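PDB 6TRI: MOR from Lactococcus phage TP901-1, which is the modulator of repressor of a temperate phage and probably acts, with the repressor CI, in its lysis-lysogeny switch. Local coordinates for residues 17-28 with 49-58. Numbering follows the deposited sequence.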
ATOM      1  N   LYS B  17      -2.526  14.633 -15.505  1.00 59.76           N
ATOM      2  CA  LYS B  17      -1.249  15.192 -15.066  1.00 60.45           C
ATOM      3  C   LYS B  17      -0.088  14.933 -16.027  1.00 57.22           C
ATOM      4  O   LYS B  17       0.703  15.834 -16.309  1.00 61.67           O
ATOM      5  CB  LYS B  17      -0.883  14.642 -13.684  1.00 57.97           C
ATOM      6  CG  LYS B  17      -1.610  15.304 -12.522  1.00 59.21           C
ATOM      7  CD  LYS B  17      -1.149  16.740 -12.328  1.00 70.41           C
ATOM      8  CE  LYS B  17      -1.658  17.313 -11.014  1.00 83.85           C
ATOM      9  NZ  LYS B  17      -3.145  17.317 -10.933  1.00 96.03           N
ATOM     10  N   CYS B  18       0.017  13.704 -16.524  1.00 53.08           N
ATOM     11  CA  CYS B  18       1.183  13.303 -17.308  1.00 46.20           C
ATOM     12  C   CYS B  18       0.896  13.169 -18.798  1.00 57.69           C
ATOM     13  O   CYS B  18       1.790  13.334 -19.626  1.00 67.52           O
ATOM     14  CB  CYS B  18       1.735  11.982 -16.776  1.00 47.17           C
ATOM     15  SG  CYS B  18       2.231  12.039 -15.044  1.00 71.05           S
ATOM     16  N   GLY B  19      -0.351  12.867 -19.139  1.00 54.38           N
ATOM     17  CA  GLY B  19      -0.711  12.633 -20.524  1.00 44.76           C
ATOM     18  C   GLY B  19      -0.713  11.151 -20.843  1.00 62.12           C
ATOM     19  O   GLY B  19      -1.726  10.474 -20.671  1.00 77.83           O
ATOM     20  N   THR B  20       0.425  10.640 -21.302  1.00 58.35           N
ATOM     21  CA  THR B  20       0.540   9.226 -21.637  1.00 44.74           C
ATOM     22  C   THR B  20       1.066   8.411 -20.463  1.00 43.98           C
ATOM     23  O   THR B  20       1.642   8.953 -19.517  1.00 35.47           O
ATOM     24  CB  THR B  20       1.473   8.998 -22.840  1.00 46.25           C
ATOM     25  OG1 THR B  20       2.825   9.277 -22.455  1.00 49.54           O
ATOM     26  CG2 THR B  20       1.082   9.892 -24.004  1.00 43.26           C
ATOM     27  N   GLN B  21       0.855   7.103 -20.533  1.00 44.82           N
ATOM     28  CA  GLN B  21       1.420   6.171 -19.569  1.00 45.11           C
ATOM     29  C   GLN B  21       2.944   6.224 -19.620  1.00 52.78           C
ATOM     30  O   GLN B  21       3.621   6.075 -18.601  1.00 58.69           O
ATOM     31  CB  GLN B  21       0.913   4.756 -19.854  1.00 48.69           C
ATOM     32  CG  GLN B  21       1.640   3.653 -19.118  1.00 49.58           C
ATOM     33  CD  GLN B  21       1.151   2.280 -19.524  1.00 60.05           C
ATOM     34  OE1 GLN B  21       1.919   1.458 -20.024  1.00 74.27           O
ATOM     35  NE2 GLN B  21      -0.134   2.022 -19.310  1.00 52.37           N
ATOM     36  N   TYR B  22       3.477   6.446 -20.818  1.00 58.69           N
ATOM     37  CA  TYR B  22       4.916   6.566 -21.012  1.00 62.23           C
ATOM     38  C   TYR B  22       5.477   7.753 -20.237  1.00 53.21           C
ATOM     39  O   TYR B  22       6.483   7.624 -19.538  1.00 52.52           O
ATOM     40  CB  TYR B  22       5.247   6.701 -22.500  1.00 62.52           C
ATOM     41  CG  TYR B  22       6.710   6.965 -22.776  1.00 71.06           C
ATOM     42  CD1 TYR B  22       7.644   5.939 -22.711  1.00 63.93           C
ATOM     43  CD2 TYR B  22       7.157   8.239 -23.103  1.00 76.50           C
ATOM     44  CE1 TYR B  22       8.982   6.175 -22.963  1.00 66.20           C
ATOM     45  CE2 TYR B  22       8.494   8.484 -23.356  1.00 79.39           C
ATOM     46  CZ  TYR B  22       9.402   7.448 -23.285  1.00 71.88           C
ATOM     47  OH  TYR B  22      10.735   7.685 -23.538  1.00 72.26           O
ATOM     48  N   ASN B  23       4.826   8.906 -20.373  1.00 45.12           N
ATOM     49  CA  ASN B  23       5.210  10.099 -19.627  1.00 40.90           C
ATOM     50  C   ASN B  23       5.201   9.841 -18.129  1.00 43.94           C
ATOM     51  O   ASN B  23       6.098  10.276 -17.409  1.00 42.85           O
ATOM     52  CB  ASN B  23       4.279  11.265 -19.949  1.00 40.37           C
ATOM     53  CG  ASN B  23       4.532  11.853 -21.320  1.00 53.51           C
ATOM     54  OD1 ASN B  23       5.632  11.746 -21.862  1.00 54.59           O
ATOM     55  ND2 ASN B  23       3.513  12.489 -21.889  1.00 54.46           N
ATOM     56  N   PHE B  24       4.178   9.129 -17.671  1.00 41.74           N
ATOM     57  CA  PHE B  24       4.062   8.776 -16.266  1.00 39.09           C
ATOM     58  C   PHE B  24       5.219   7.879 -15.839  1.00 49.17           C
ATOM     59  O   PHE B  24       5.790   8.061 -14.764  1.00 54.50           O
ATOM     60  CB  PHE B  24       2.724   8.089 -15.998  1.00 38.39           C
ATOM     61  CG  PHE B  24       2.531   7.681 -14.568  1.00 47.29           C
ATOM     62  CD1 PHE B  24       2.592   8.620 -13.553  1.00 39.61           C
ATOM     63  CD2 PHE B  24       2.279   6.360 -14.238  1.00 48.92           C
ATOM     64  CE1 PHE B  24       2.414   8.250 -12.234  1.00 41.27           C
ATOM     65  CE2 PHE B  24       2.096   5.984 -12.919  1.00 39.10           C
ATOM     66  CZ  PHE B  24       2.165   6.931 -11.917  1.00 39.75           C
ATOM     67  N   ALA B  25       5.561   6.920 -16.695  1.00 47.79           N
ATOM     68  CA  ALA B  25       6.668   6.003 -16.437  1.00 39.81           C
ATOM     69  C   ALA B  25       7.971   6.757 -16.202  1.00 43.30           C
ATOM     70  O   ALA B  25       8.668   6.518 -15.214  1.00 46.10           O
ATOM     71  CB  ALA B  25       6.826   5.032 -17.591  1.00 48.61           C
ATOM     72  N   ILE B  26       8.291   7.666 -17.117  1.00 42.23           N
ATOM     73  CA  ILE B  26       9.484   8.497 -17.008  1.00 50.25           C
ATOM     74  C   ILE B  26       9.489   9.304 -15.710  1.00 52.24           C
ATOM     75  O   ILE B  26      10.519   9.424 -15.047  1.00 68.13           O
ATOM     76  CB  ILE B  26       9.606   9.463 -18.205  1.00 55.63           C
ATOM     77  CG1 ILE B  26       9.562   8.686 -19.524  1.00 63.94           C
ATOM     78  CG2 ILE B  26      10.879  10.291 -18.104  1.00 54.99           C
ATOM     79  CD1 ILE B  26      10.646   7.641 -19.656  1.00 69.35           C
ATOM     80  N   ALA B  27       8.328   9.845 -15.349  1.00 46.81           N
ATOM     81  CA  ALA B  27       8.192  10.639 -14.131  1.00 53.95           C
ATOM     82  C   ALA B  27       8.379   9.782 -12.879  1.00 54.57           C
ATOM     83  O   ALA B  27       8.825  10.271 -11.840  1.00 50.60           O
ATOM     84  CB  ALA B  27       6.832  11.335 -14.103  1.00 35.74           C
ATOM     85  N   MET B  28       8.041   8.502 -12.988  1.00 52.26           N
ATOM     86  CA  MET B  28       8.167   7.570 -11.874  1.00 47.30           C
ATOM     87  C   MET B  28       9.561   6.958 -11.796  1.00 51.19           C
ATOM     88  O   MET B  28       9.932   6.363 -10.784  1.00 52.13           O
ATOM     89  CB  MET B  28       7.123   6.461 -11.998  1.00 42.08           C
ATOM     90  CG  MET B  28       5.699   6.932 -11.797  1.00 36.82           C
ATOM     91  SD  MET B  28       5.347   7.172 -10.053  1.00 57.31           S
ATOM     92  CE  MET B  28       5.645   5.514  -9.450  1.00 76.78           C
ATOM     93  N   GLU B  49       6.887   3.026  -4.846  1.00 55.81           N
ATOM     94  CA  GLU B  49       6.241   3.439  -6.090  1.00 50.41           C
ATOM     95  C   GLU B  49       4.951   4.199  -5.816  1.00 52.62           C
ATOM     96  O   GLU B  49       4.650   5.184  -6.489  1.00 59.65           O
ATOM     97  CB  GLU B  49       5.963   2.227  -6.980  1.00 48.09           C
ATOM     98  CG  GLU B  49       7.219   1.558  -7.513  1.00 71.58           C
ATOM     99  CD  GLU B  49       6.951   0.177  -8.077  1.00 86.78           C
ATOM    100  OE1 GLU B  49       5.848  -0.360  -7.833  1.00 85.89           O
ATOM    101  OE2 GLU B  49       7.842  -0.371  -8.762  1.00 93.47           O
ATOM    102  N   ILE B  50       4.192   3.746  -4.825  1.00 49.44           N
ATOM    103  CA  ILE B  50       2.950   4.417  -4.464  1.00 48.08           C
ATOM    104  C   ILE B  50       3.237   5.815  -3.920  1.00 48.20           C
ATOM    105  O   ILE B  50       2.571   6.781  -4.289  1.00 48.33           O
ATOM    106  CB  ILE B  50       2.148   3.605  -3.427  1.00 49.59           C
ATOM    107  CG1 ILE B  50       1.721   2.261  -4.023  1.00 52.00           C
ATOM    108  CG2 ILE B  50       0.932   4.390  -2.956  1.00 39.37           C
ATOM    109  CD1 ILE B  50       0.851   1.429  -3.105  1.00 50.27           C
ATOM    110  N   LEU B  51       4.243   5.920  -3.059  1.00 45.65           N
ATOM    111  CA  LEU B  51       4.626   7.208  -2.495  1.00 40.89           C
ATOM    112  C   LEU B  51       5.082   8.179  -3.581  1.00 53.36           C
ATOM    113  O   LEU B  51       4.796   9.372  -3.511  1.00 60.87           O
ATOM    114  CB  LEU B  51       5.731   7.038  -1.451  1.00 39.71           C
ATOM    115  CG  LEU B  51       5.293   6.821   0.000  1.00 52.29           C
ATOM    116  CD1 LEU B  51       4.503   5.529   0.157  1.00 59.95           C
ATOM    117  CD2 LEU B  51       6.496   6.835   0.929  1.00 51.00           C
ATOM    118  N   LYS B  52       5.789   7.666  -4.583  1.00 55.32           N
ATOM    119  CA  LYS B  52       6.278   8.515  -5.662  1.00 57.05           C
ATOM    120  C   LYS B  52       5.125   8.946  -6.561  1.00 50.86           C
ATOM    121  O   LYS B  52       5.092  10.076  -7.043  1.00 62.31           O
ATOM    122  CB  LYS B  52       7.356   7.798  -6.477  1.00 63.04           C
ATOM    123  CG  LYS B  52       8.312   8.745  -7.190  1.00 73.45           C
ATOM    124  CD  LYS B  52       9.451   7.993  -7.864  1.00 79.12           C
ATOM    125  CE  LYS B  52      10.441   8.950  -8.521  1.00 75.44           C
ATOM    126  NZ  LYS B  52       9.779  10.160  -9.090  1.00 65.59           N
ATOM    127  N   ALA B  53       4.180   8.037  -6.775  1.00 40.81           N
ATOM    128  CA  ALA B  53       2.982   8.342  -7.546  1.00 48.93           C
ATOM    129  C   ALA B  53       2.191   9.476  -6.898  1.00 47.89           C
ATOM    130  O   ALA B  53       1.629  10.326  -7.588  1.00 48.68           O
ATOM    131  CB  ALA B  53       2.116   7.101  -7.687  1.00 46.01           C
ATOM    132  N   VAL B  54       2.158   9.485  -5.568  1.00 43.30           N
ATOM    133  CA  VAL B  54       1.483  10.538  -4.816  1.00 36.91           C
ATOM    134  C   VAL B  54       2.174  11.877  -5.037  1.00 39.86           C
ATOM    135  O   VAL B  54       1.519  12.906  -5.201  1.00 59.26           O
ATOM    136  CB  VAL B  54       1.447  10.218  -3.306  1.00 46.52           C
ATOM    137  CG1 VAL B  54       0.891  11.396  -2.513  1.00 54.79           C
ATOM    138  CG2 VAL B  54       0.626   8.969  -3.056  1.00 45.73           C
ATOM    139  N   HIS B  55       3.502  11.851  -5.047  1.00 43.52           N
ATOM    140  CA  HIS B  55       4.301  13.043  -5.310  1.00 47.62           C
ATOM    141  C   HIS B  55       4.122  13.538  -6.743  1.00 54.77           C
ATOM    142  O   HIS B  55       3.910  14.728  -6.979  1.00 60.61           O
ATOM    143  CB  HIS B  55       5.779  12.756  -5.041  1.00 39.93           C
ATOM    144  CG  HIS B  55       6.693  13.881  -5.418  1.00 48.25           C
ATOM    145  ND1 HIS B  55       6.610  15.131  -4.846  1.00 56.15           N
ATOM    146  CD2 HIS B  55       7.715  13.939  -6.306  1.00 55.97           C
ATOM    147  CE1 HIS B  55       7.541  15.914  -5.368  1.00 62.20           C
ATOM    148  NE2 HIS B  55       8.223  15.213  -6.255  1.00 63.94           N
ATOM    149  N   VAL B  56       4.208  12.612  -7.694  1.00 49.23           N
ATOM    150  CA  VAL B  56       4.145  12.939  -9.115  1.00 53.60           C
ATOM    151  C   VAL B  56       2.764  13.436  -9.541  1.00 48.99           C
ATOM    152  O   VAL B  56       2.644  14.432 -10.256  1.00 45.73           O
ATOM    153  CB  VAL B  56       4.534  11.719  -9.979  1.00 56.41           C
ATOM    154  CG1 VAL B  56       4.224  11.972 -11.445  1.00 60.87           C
ATOM    155  CG2 VAL B  56       6.006  11.384  -9.789  1.00 39.18           C
ATOM    156  N   LEU B  57       1.721  12.743  -9.094  1.00 45.10           N
ATOM    157  CA  LEU B  57       0.355  13.086  -9.483  1.00 48.43           C
ATOM    158  C   LEU B  57      -0.277  14.109  -8.544  1.00 52.56           C
ATOM    159  O   LEU B  57      -1.400  14.565  -8.777  1.00 55.98           O
ATOM    160  CB  LEU B  57      -0.500  11.822  -9.541  1.00 34.49           C
ATOM    161  CG  LEU B  57      -0.018  10.799 -10.570  1.00 42.11           C
ATOM    162  CD1 LEU B  57      -0.762   9.488 -10.412  1.00 44.11           C
ATOM    163  CD2 LEU B  57      -0.183  11.350 -11.981  1.00 35.89           C
ATOM    164  N   GLU B  58       0.458  14.470  -7.494  1.00 49.24           N
ATOM    165  CA  GLU B  58       0.003  15.436  -6.497  1.00 54.10           C
ATOM    166  C   GLU B  58      -1.338  15.021  -5.911  1.00 52.89           C
ATOM    167  O   GLU B  58      -2.252  15.833  -5.778  1.00 48.89           O
ATOM    168  CB  GLU B  58      -0.087  16.839  -7.103  1.00 56.91           C
ATOM    169  CG  GLU B  58       1.267  17.448  -7.439  1.00 82.35           C
ATOM    170  CD  GLU B  58       1.156  18.814  -8.090  1.00102.91           C
ATOM    171  OE1 GLU B  58       0.456  18.930  -9.120  1.00103.46           O
ATOM    172  OE2 GLU B  58       1.766  19.773  -7.571  1.00114.15           O
TER
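Met28 enters the side of helix 47-57 as a knob into the hole formed by Glu49, Lys52, Ala53 and Val56. Its unbranched chain bends at its second and third torsions (chi2 -77°, chi3 -60°), which brings SD against the backbone of Ala53, 3.6 Å from Ala53 N, and turns the terminal methyl toward Glu49 O. The small methyl of Ala53 lets the sulfur come that close. On its own helix, Met28 lays CG over one face of the Phe24 ring, and Phe24 turns its edge to Ala53 CB and Val56 CG1. Leu57 crosses that ring at about a right angle, with its CD1 3.9 Å from Phe24 CE1, while its other branch, CD2, reaches Lys17 CB and Cys18 SG. Beta-branched Val56 likewise serves two neighbours: CG1 packs 3.8 Å from Ala27 CB, and CG2 rests near Ala27 O.

The polar grip comes from Lys52, extended as far as its last torsion, where the bend lets NZ donate a hydrogen bond to Ala27 O, 2.9 Å away and in the carbonyl plane. This carbonyl lies at the C-terminal end of helix 21-28, where the helix dipole would probably favour a cation. At the other end, Lys17 crosses Glu58 at about a right angle; Lys17 CE lies 3.3 Å from Glu58 OE1 and also close to Leu57 O. The charged NZ stays 4.3 Å from Glu58 OE1, too far for a salt bridge, so any attraction is probably weak.

The axes of segments 21-28 and 49-57 approach to 10.3 Å, with 113° between their N-to-C directions. Helix 8-17 packs against the same side chains, Ile14 touching both Phe24 and Leu57, within a small all-helical fold of the helix-turn-helix clan. Sulfur and hydrocarbon groups fill the middle of the contact, with lysines toward its margins: dispersion and exclusion of water probably supply most of the adhesion, and the single Lys52 bond adds direction.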